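Local coordinates for protein bottromycin amidohydrolase (PDB 6I5S) that probably hydrolyses a thiazoline-containing precursor with a two-zinc centre, acting as the gatekeeper amidohydrolase of bottromycin biosynthesis, at residues A[206-217]-A[224-233]; A[339-347]-A[380-388]. All coordinates share one frame; numbering follows the deposited sequence.

Contact 1: residues A[206-217]-A[224-233]; sequences PVVGHVPQAVRL and MRSTEHLYGF. With ZN (zinc ion), chain B.
His210 and His229 converge on one zinc ion through their NE2 atoms, the first at 2.1 Å from the metal, two waters and the carboxylated lysine Xaa183 completing the shell. This is the second-zinc site of a binuclear amidohydrolase barrel; His229 directly follows strand 226-228, and His210 lies in the segment running alongside it. Followed outward from CB, His210 has CG beside the backbone N, opposite the carbonyl carbon (chi1 -63°), which brings the ring toward Tyr231 and His229. CG and ND1 lie against the edge of Tyr231, and CE1 comes 3.6 Å from Tyr231 CE2; the phenol edge points at the imidazole face in a T-shaped pair, planes 84° apart. ND1 is bonded to Asp186, CD2 packs on His229 CD2, and NE2 ends on zinc. Tyr185 stacks on the same imidazole. His229 ND1 is tied to Thr272.

The backbones pair in parallel fashion: Arg225 N donates to Val207 O at 2.7 Å and Glu228 N to Gly209 O at 3.0 Å. Met224 CE packs against the peptide joining Val208 and Gly209, 3.5 Å from Val208 C. One water takes the N-H of Val211 and gives its protons to Glu228 O and Tyr231 O. Ser226 OG donates to Glu228 OE2 at 2.7 Å, and Arg115 forms a salt bridge with that carboxylate, while OE1 bonds to His94 ND1, a ligand of the other zinc. The ND1 partners of His210 and His229 probably help hold each ring with NE2 turned to the metal.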
loop_
_atom_site.group_PDB
_atom_site.type_symbol
_atom_site.label_atom_id
_atom_site.label_comp_id
_atom_site.label_asym_id
_atom_site.label_seq_id
_atom_site.Cartn_x
_atom_site.Cartn_y
_atom_site.Cartn_z
ATOM N N PRO A 206 13.324 11.945 -2.884
ATOM C CA PRO A 206 11.903 12.345 -2.937
ATOM C C PRO A 206 11.326 12.637 -1.576
ATOM O O PRO A 206 11.693 12.004 -0.583
ATOM C CB PRO A 206 11.205 11.124 -3.554
ATOM C CG PRO A 206 12.061 10.017 -3.307
ATOM C CD PRO A 206 13.498 10.537 -3.253
ATOM N N VAL A 207 10.418 13.628 -1.552
ATOM C CA VAL A 207 9.677 13.992 -0.355
ATOM C C VAL A 207 8.202 13.648 -0.563
ATOM O O VAL A 207 7.578 14.069 -1.554
ATOM C CB VAL A 207 9.842 15.492 -0.017
ATOM C CG1 VAL A 207 9.023 15.833 1.223
ATOM C CG2 VAL A 207 11.346 15.843 0.155
ATOM N N VAL A 208 7.638 12.897 0.384
ATOM C CA VAL A 208 6.265 12.452 0.314
ATOM C C VAL A 208 5.587 12.847 1.620
ATOM O O VAL A 208 6.219 13.336 2.542
ATOM C CB VAL A 208 6.137 10.931 0.071
ATOM C CG1 VAL A 208 6.739 10.553 -1.247
ATOM C CG2 VAL A 208 6.784 10.125 1.206
ATOM N N GLY A 209 4.283 12.588 1.715
ATOM C CA GLY A 209 3.589 12.693 2.981
ATOM C C GLY A 209 2.426 13.678 2.958
ATOM O O GLY A 209 1.679 13.780 1.961
ATOM N N HIS A 210 2.199 14.320 4.097
ATOM C CA HIS A 210 1.078 15.216 4.290
ATOM C C HIS A 210 1.427 16.607 3.815
ATOM O O HIS A 210 2.465 17.124 4.193
ATOM C CB HIS A 210 0.697 15.319 5.773
ATOM C CG HIS A 210 0.236 14.024 6.383
ATOM N ND1 HIS A 210 -0.348 13.978 7.634
ATOM C CD2 HIS A 210 0.275 12.747 5.929
ATOM C CE1 HIS A 210 -0.655 12.712 7.916
ATOM N NE2 HIS A 210 -0.286 11.955 6.901
ATOM N N VAL A 211 0.523 17.257 3.071
ATOM C CA VAL A 211 0.757 18.665 2.739
ATOM C C VAL A 211 0.777 19.427 4.052
ATOM O O VAL A 211 -0.223 19.416 4.771
ATOM C CB VAL A 211 -0.321 19.252 1.803
ATOM C CG1 VAL A 211 -0.153 20.772 1.603
ATOM C CG2 VAL A 211 -0.320 18.499 0.449
ATOM N N PRO A 212 1.860 20.103 4.415
ATOM C CA PRO A 212 1.868 20.779 5.721
ATOM C C PRO A 212 0.896 21.931 5.756
ATOM O O PRO A 212 0.640 22.595 4.757
ATOM C CB PRO A 212 3.309 21.262 5.858
ATOM C CG PRO A 212 4.086 20.337 4.949
ATOM C CD PRO A 212 3.204 20.103 3.794
ATOM N N GLN A 213 0.317 22.136 6.935
ATOM C CA GLN A 213 -0.685 23.182 7.106
ATOM C C GLN A 213 -0.155 24.546 6.694
ATOM O O GLN A 213 -0.921 25.378 6.166
ATOM C CB GLN A 213 -1.134 23.225 8.560
ATOM C CG GLN A 213 -2.018 22.075 8.960
ATOM C CD GLN A 213 -3.013 22.443 10.043
ATOM O OE1 GLN A 213 -4.019 21.756 10.194
ATOM N NE2 GLN A 213 -2.741 23.522 10.804
ATOM N N ALA A 214 1.129 24.780 6.906
ATOM C CA ALA A 214 1.723 26.088 6.636
ATOM C C ALA A 214 2.209 26.235 5.212
ATOM O O ALA A 214 2.892 27.219 4.909
ATOM C CB ALA A 214 2.883 26.347 7.594
ATOM N N VAL A 215 1.914 25.269 4.347
ATOM C CA VAL A 215 2.377 25.272 2.963
ATOM C C VAL A 215 1.185 25.336 2.005
ATOM O O VAL A 215 0.230 24.540 2.114
ATOM C CB VAL A 215 3.243 24.054 2.668
ATOM C CG1 VAL A 215 3.624 23.967 1.161
ATOM C CG2 VAL A 215 4.544 24.073 3.545
ATOM N N ARG A 216 1.307 26.209 1.009
ATOM C CA ARG A 216 0.326 26.318 -0.060
ATOM C C ARG A 216 0.202 25.009 -0.818
ATOM O O ARG A 216 1.181 24.321 -1.116
ATOM C CB ARG A 216 0.731 27.417 -1.044
ATOM C CG ARG A 216 0.693 28.873 -0.482
ATOM C CD ARG A 216 1.403 29.814 -1.426
ATOM N NE ARG A 216 1.335 31.227 -1.014
ATOM C CZ ARG A 216 2.156 31.801 -0.140
ATOM N NH1 ARG A 216 3.122 31.088 0.429
ATOM N NH2 ARG A 216 2.019 33.098 0.171
ATOM N N LEU A 217 -1.025 24.671 -1.193
ATOM C CA LEU A 217 -1.227 23.401 -1.873
ATOM C C LEU A 217 -0.450 23.365 -3.175
ATOM O O LEU A 217 0.158 22.344 -3.515
ATOM C CB LEU A 217 -2.708 23.165 -2.144
ATOM C CG LEU A 217 -3.093 22.006 -3.006
ATOM C CD1 LEU A 217 -2.734 20.688 -2.338
ATOM C CD2 LEU A 217 -4.599 22.076 -3.280
ATOM N N MET A 224 6.539 17.993 -3.981
ATOM C CA MET A 224 6.489 16.678 -3.356
ATOM C C MET A 224 6.282 15.569 -4.387
ATOM O O MET A 224 5.495 15.704 -5.327
ATOM C CB MET A 224 5.366 16.627 -2.303
ATOM C CG MET A 224 5.659 17.589 -1.105
ATOM S SD MET A 224 4.335 17.639 0.126
ATOM C CE MET A 224 4.297 15.963 0.794
ATOM N N ARG A 225 6.984 14.464 -4.191
ATOM C CA ARG A 225 6.862 13.353 -5.124
ATOM C C ARG A 225 5.460 12.755 -5.073
ATOM O O ARG A 225 4.904 12.379 -6.110
ATOM C CB ARG A 225 7.906 12.283 -4.819
ATOM C CG ARG A 225 7.705 10.850 -5.464
ATOM C CD ARG A 225 7.986 10.883 -6.927
ATOM N NE ARG A 225 9.346 11.292 -7.187
ATOM C CZ ARG A 225 10.410 10.525 -7.135
ATOM N NH1 ARG A 225 10.336 9.246 -6.782
ATOM N NH2 ARG A 225 11.577 11.080 -7.422
ATOM N N SER A 226 4.869 12.702 -3.882
ATOM C CA SER A 226 3.478 12.317 -3.753
ATOM C C SER A 226 2.902 13.001 -2.515
ATOM O O SER A 226 3.625 13.377 -1.592
ATOM C CB SER A 226 3.282 10.790 -3.628
ATOM O OG SER A 226 3.736 10.323 -2.336
ATOM N N THR A 227 1.583 13.130 -2.504
ATOM C CA THR A 227 0.827 13.622 -1.345
ATOM C C THR A 227 -0.238 12.590 -0.988
ATOM O O THR A 227 -0.779 11.883 -1.866
ATOM C CB THR A 227 0.164 14.980 -1.571
ATOM O OG1 THR A 227 -0.726 14.944 -2.702
ATOM C CG2 THR A 227 1.263 16.081 -1.852
ATOM N N GLU A 228 -0.460 12.449 0.324
ATOM C CA GLU A 228 -1.258 11.363 0.871
ATOM C C GLU A 228 -2.579 11.877 1.452
ATOM O O GLU A 228 -2.660 12.976 2.020
ATOM C CB GLU A 228 -0.495 10.609 1.974
ATOM C CG GLU A 228 0.999 10.303 1.623
ATOM C CD GLU A 228 1.087 9.411 0.431
ATOM O OE1 GLU A 228 0.476 8.320 0.507
ATOM O OE2 GLU A 228 1.725 9.786 -0.576
ATOM N N HIS A 229 -3.572 11.013 1.368
ATOM C CA HIS A 229 -4.861 11.127 2.066
ATOM C C HIS A 229 -5.738 12.246 1.536
ATOM O O HIS A 229 -6.785 12.529 2.148
ATOM C CB HIS A 229 -4.674 11.352 3.580
ATOM C CG HIS A 229 -3.669 10.476 4.242
ATOM N ND1 HIS A 229 -3.744 9.099 4.241
ATOM C CD2 HIS A 229 -2.569 10.793 4.989
ATOM C CE1 HIS A 229 -2.718 8.607 4.921
ATOM N NE2 HIS A 229 -2.004 9.611 5.391
ATOM N N LEU A 230 -5.398 12.857 0.400
ATOM C CA LEU A 230 -6.047 14.072 -0.107
ATOM C C LEU A 230 -5.861 15.277 0.821
ATOM O O LEU A 230 -6.487 16.325 0.598
ATOM C CB LEU A 230 -7.553 13.817 -0.389
ATOM C CG LEU A 230 -7.852 12.737 -1.428
ATOM C CD1 LEU A 230 -9.369 12.567 -1.578
ATOM C CD2 LEU A 230 -7.231 13.109 -2.757
ATOM N N TYR A 231 -4.977 15.208 1.831
ATOM C CA TYR A 231 -4.790 16.383 2.653
ATOM C C TYR A 231 -4.233 17.487 1.773
ATOM O O TYR A 231 -3.512 17.225 0.800
ATOM C CB TYR A 231 -3.875 16.124 3.827
ATOM C CG TYR A 231 -4.395 15.115 4.832
ATOM C CD1 TYR A 231 -5.740 14.817 4.947
ATOM C CD2 TYR A 231 -3.524 14.435 5.661
ATOM C CE1 TYR A 231 -6.160 13.881 5.868
ATOM C CE2 TYR A 231 -3.945 13.532 6.570
ATOM C CZ TYR A 231 -5.261 13.266 6.689
ATOM O OH TYR A 231 -5.675 12.304 7.609
ATOM N N GLY A 232 -4.638 18.706 2.074
ATOM C CA GLY A 232 -4.364 19.810 1.158
ATOM C C GLY A 232 -5.566 20.156 0.309
ATOM O O GLY A 232 -5.980 21.304 0.235
ATOM N N PHE A 233 -6.134 19.153 -0.358
ATOM C CA PHE A 233 -7.447 19.339 -0.985
ATOM C C PHE A 233 -8.543 19.421 0.073
ATOM O O PHE A 233 -9.532 20.153 -0.087
ATOM C CB PHE A 233 -7.731 18.193 -1.956
ATOM C CG PHE A 233 -6.764 18.132 -3.121
ATOM C CD1 PHE A 233 -6.901 19.017 -4.193
ATOM C CD2 PHE A 233 -5.698 17.268 -3.097
ATOM C CE1 PHE A 233 -5.991 18.995 -5.232
ATOM C CE2 PHE A 233 -4.786 17.231 -4.128
ATOM C CZ PHE A 233 -4.951 18.096 -5.211
HETATM ZN ZN ZN B . -0.804 9.886 7.200
HETATM O O HOH W 1 -1.374 15.471 1.635
HETATM O O HOH W 2 -0.694 9.801 9.338
HETATM O O HOH W 3 -1.389 7.834 7.867
#

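Contact 2: residues A[339-347]-A[380-388]; sequences EGARLLVGT and AATADAYDV
Strand 342-343 is a short parallel strand of the amidohydrolase barrel, next to 268-270; the strand and the two residues after it pack on the end of helix 374-381 and on helix 383-388, and Arg342 bridges Asp384 and Asp387. Arg342 NH2 donates to Asp384 OD1 at 2.9 Å, nearly straight at 170°, and to Asp387 OD2 at 2.9 Å. Both oxygens lie near the guanidinium plane, at its edge, but are met differently: Asp387 offers its anti lone pair, whereas Asp384 OD1 is approached from above the carboxylate plane. The bend at chi3 (77°) turns the guanidinium across both acids, one helical turn apart; NE adds a weak bond to Asp384 OD2. With an alanine here, Asp384 and Asp387 would probably lose their shared positive partner.

Further along, the packing turns apolar. Leu344 sends CD2 over the backbone of Ala385, 3.7 Å from its CA, while CD1 rests on Val388 CG1. Val345 CG2 touches the methyls of Ala380 and Ala381, and Ala380 CB comes to 3.2 Å from Leu343 O, so the small alanine lets helix and strand approach closely. Phe268 of the neighbouring strand meets Leu344 and Val388. Waters bridge the segments: one joins Val345 N to Ala380 O, and another donates to Leu343 O and to Asp384 OD2, at 2.8 Å from the latter.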
loop_
_atom_site.group_PDB
_atom_site.type_symbol
_atom_site.label_atom_id
_atom_site.label_comp_id
_atom_site.label_asym_id
_atom_site.label_seq_id
_atom_site.Cartn_x
_atom_site.Cartn_y
_atom_site.Cartn_z
ATOM N N GLU A 339 -8.318 14.982 -14.361
ATOM C CA GLU A 339 -7.473 16.150 -14.669
ATOM C C GLU A 339 -6.023 15.763 -14.949
ATOM O O GLU A 339 -5.221 16.641 -15.259
ATOM C CB GLU A 339 -7.500 17.175 -13.530
ATOM C CG GLU A 339 -8.846 17.807 -13.278
ATOM C CD GLU A 339 -9.248 18.741 -14.379
ATOM O OE1 GLU A 339 -8.351 19.237 -15.101
ATOM O OE2 GLU A 339 -10.457 18.989 -14.518
ATOM N N GLY A 340 -5.658 14.493 -14.816
ATOM C CA GLY A 340 -4.319 14.042 -15.124
ATOM C C GLY A 340 -3.460 13.693 -13.925
ATOM O O GLY A 340 -2.265 13.419 -14.115
ATOM N N ALA A 341 -3.985 13.787 -12.701
ATOM C CA ALA A 341 -3.256 13.291 -11.538
ATOM C C ALA A 341 -3.026 11.786 -11.681
ATOM O O ALA A 341 -3.742 11.078 -12.386
ATOM C CB ALA A 341 -4.007 13.526 -10.226
ATOM N N ARG A 342 -2.038 11.303 -10.963
ATOM C CA ARG A 342 -1.585 9.921 -11.072
ATOM C C ARG A 342 -1.940 9.262 -9.753
ATOM O O ARG A 342 -1.224 9.365 -8.755
ATOM C CB ARG A 342 -0.074 9.857 -11.430
ATOM C CG ARG A 342 0.229 10.505 -12.792
ATOM C CD ARG A 342 1.724 10.563 -13.115
ATOM N NE ARG A 342 2.138 9.222 -13.519
ATOM C CZ ARG A 342 3.369 8.909 -13.911
ATOM N NH1 ARG A 342 4.309 9.847 -13.982
ATOM N NH2 ARG A 342 3.660 7.664 -14.233
ATOM N N LEU A 343 -3.024 8.520 -9.763
ATOM C CA LEU A 343 -3.493 7.921 -8.523
ATOM C C LEU A 343 -2.666 6.690 -8.140
ATOM O O LEU A 343 -2.083 6.017 -8.984
ATOM C CB LEU A 343 -4.943 7.515 -8.635
ATOM C CG LEU A 343 -5.940 8.659 -8.649
ATOM C CD1 LEU A 343 -7.363 8.046 -8.899
ATOM C CD2 LEU A 343 -5.944 9.418 -7.399
ATOM N N LEU A 344 -2.636 6.428 -6.839
ATOM C CA LEU A 344 -1.955 5.274 -6.241
ATOM C C LEU A 344 -2.937 4.578 -5.315
ATOM O O LEU A 344 -3.898 5.177 -4.801
ATOM C CB LEU A 344 -0.692 5.721 -5.430
ATOM C CG LEU A 344 0.337 6.523 -6.215
ATOM C CD1 LEU A 344 1.359 7.158 -5.241
ATOM C CD2 LEU A 344 1.063 5.559 -7.179
ATOM N N VAL A 345 -2.680 3.300 -5.076
ATOM C CA VAL A 345 -3.525 2.470 -4.229
ATOM C C VAL A 345 -2.779 2.224 -2.934
ATOM O O VAL A 345 -1.847 1.402 -2.904
ATOM C CB VAL A 345 -3.882 1.148 -4.906
ATOM C CG1 VAL A 345 -4.792 0.405 -4.036
ATOM C CG2 VAL A 345 -4.468 1.345 -6.282
ATOM N N GLY A 346 -3.148 2.942 -1.873
ATOM C CA GLY A 346 -2.535 2.743 -0.579
ATOM C C GLY A 346 -3.621 2.619 0.470
ATOM O O GLY A 346 -4.750 3.064 0.270
ATOM N N THR A 347 -3.260 2.024 1.617
ATOM C CA THR A 347 -4.270 1.585 2.571
ATOM C C THR A 347 -4.169 2.171 3.968
ATOM O O THR A 347 -5.178 2.160 4.686
ATOM C CB THR A 347 -4.231 0.062 2.732
ATOM O OG1 THR A 347 -2.967 -0.361 3.266
ATOM C CG2 THR A 347 -4.497 -0.601 1.397
ATOM N N ALA A 380 -2.788 2.351 -11.391
ATOM C CA ALA A 380 -2.512 2.865 -10.053
ATOM C C ALA A 380 -1.897 1.815 -9.121
ATOM O O ALA A 380 -1.053 2.147 -8.281
ATOM C CB ALA A 380 -3.805 3.363 -9.429
ATOM N N ALA A 381 -2.284 0.546 -9.278
ATOM C CA ALA A 381 -1.841 -0.534 -8.409
ATOM C C ALA A 381 -0.440 -0.976 -8.768
ATOM O O ALA A 381 0.249 -1.604 -7.954
ATOM C CB ALA A 381 -2.825 -1.733 -8.529
ATOM N N THR A 382 0.017 -0.638 -9.975
ATOM C CA THR A 382 1.249 -1.205 -10.481
ATOM C C THR A 382 2.169 -0.161 -11.109
ATOM O O THR A 382 3.049 0.367 -10.417
ATOM C CB THR A 382 0.966 -2.356 -11.486
ATOM O OG1 THR A 382 0.194 -1.913 -12.623
ATOM C CG2 THR A 382 0.231 -3.496 -10.818
ATOM N N ALA A 383 2.067 0.044 -12.427
ATOM C CA ALA A 383 2.999 0.900 -13.167
ATOM C C ALA A 383 3.229 2.275 -12.522
ATOM O O ALA A 383 4.355 2.751 -12.464
ATOM C CB ALA A 383 2.483 1.083 -14.595
ATOM N N ASP A 384 2.160 2.961 -12.086
ATOM C CA ASP A 384 2.379 4.305 -11.539
ATOM C C ASP A 384 3.007 4.240 -10.158
ATOM O O ASP A 384 3.719 5.169 -9.755
ATOM C CB ASP A 384 1.064 5.071 -11.510
ATOM C CG ASP A 384 0.818 5.855 -12.798
ATOM O OD1 ASP A 384 1.593 5.687 -13.750
ATOM O OD2 ASP A 384 -0.124 6.669 -12.847
ATOM N N ALA A 385 2.779 3.154 -9.426
ATOM C CA ALA A 385 3.476 2.987 -8.141
ATOM C C ALA A 385 4.960 2.697 -8.348
ATOM O O ALA A 385 5.816 3.208 -7.622
ATOM C CB ALA A 385 2.830 1.895 -7.307
ATOM N N TYR A 386 5.306 1.897 -9.337
ATOM C CA TYR A 386 6.737 1.701 -9.587
ATOM C C TYR A 386 7.373 3.028 -9.983
ATOM O O TYR A 386 8.489 3.341 -9.587
ATOM C CB TYR A 386 6.949 0.654 -10.670
ATOM C CG TYR A 386 6.482 -0.733 -10.205
ATOM C CD1 TYR A 386 6.997 -1.296 -9.044
ATOM C CD2 TYR A 386 5.525 -1.459 -10.909
ATOM C CE1 TYR A 386 6.582 -2.538 -8.588
ATOM C CE2 TYR A 386 5.080 -2.730 -10.452
ATOM C CZ TYR A 386 5.620 -3.243 -9.283
ATOM O OH TYR A 386 5.259 -4.487 -8.784
ATOM N N ASP A 387 6.644 3.857 -10.726
ATOM C CA ASP A 387 7.188 5.181 -11.090
ATOM C C ASP A 387 7.371 6.098 -9.879
ATOM O O ASP A 387 8.420 6.771 -9.760
ATOM C CB ASP A 387 6.295 5.878 -12.136
ATOM C CG ASP A 387 6.536 5.366 -13.536
ATOM O OD1 ASP A 387 7.452 4.537 -13.733
ATOM O OD2 ASP A 387 5.816 5.802 -14.447
ATOM N N VAL A 388 6.400 6.129 -8.978
ATOM C CA VAL A 388 6.519 7.028 -7.819
ATOM C C VAL A 388 7.664 6.594 -6.908
ATOM O O VAL A 388 8.273 7.427 -6.205
ATOM C CB VAL A 388 5.184 7.113 -7.036
ATOM C CG1 VAL A 388 4.949 5.910 -6.109
ATOM C CG2 VAL A 388 5.159 8.432 -6.253
HETATM O O HOH W 4 7.045 8.876 -14.620
HETATM O O HOH W 5 -2.494 5.966 -11.631
HETATM O O HOH W 6 -0.301 1.844 -5.650
#

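Overall arrangement
Both contacts are largely buried, and they lie on related strands: 226-228 in contact 1 and 342-343 in contact 2 flank strand 268-270. The centre of contact 1 is farther from the chain centre, about 17 Å against 10 Å for that of contact 2, yet it carries the metal chemistry: imidazoles, second-shell acids and parallel backbone bonds. Contact 2 instead joins strand to helix, with apolar packing beside a salt-bridge cluster whose Arg342 and Asp387 are partly exposed, the Leu344 side chain about 13 Å from a bound zinc ion. They also touch directly: Arg225 NH1 probably donates to Val388 O at 2.8 Å, and Ser226 CB packs on Val388 CG2, so Val388 at the end of helix 383-388 also meets contact 1.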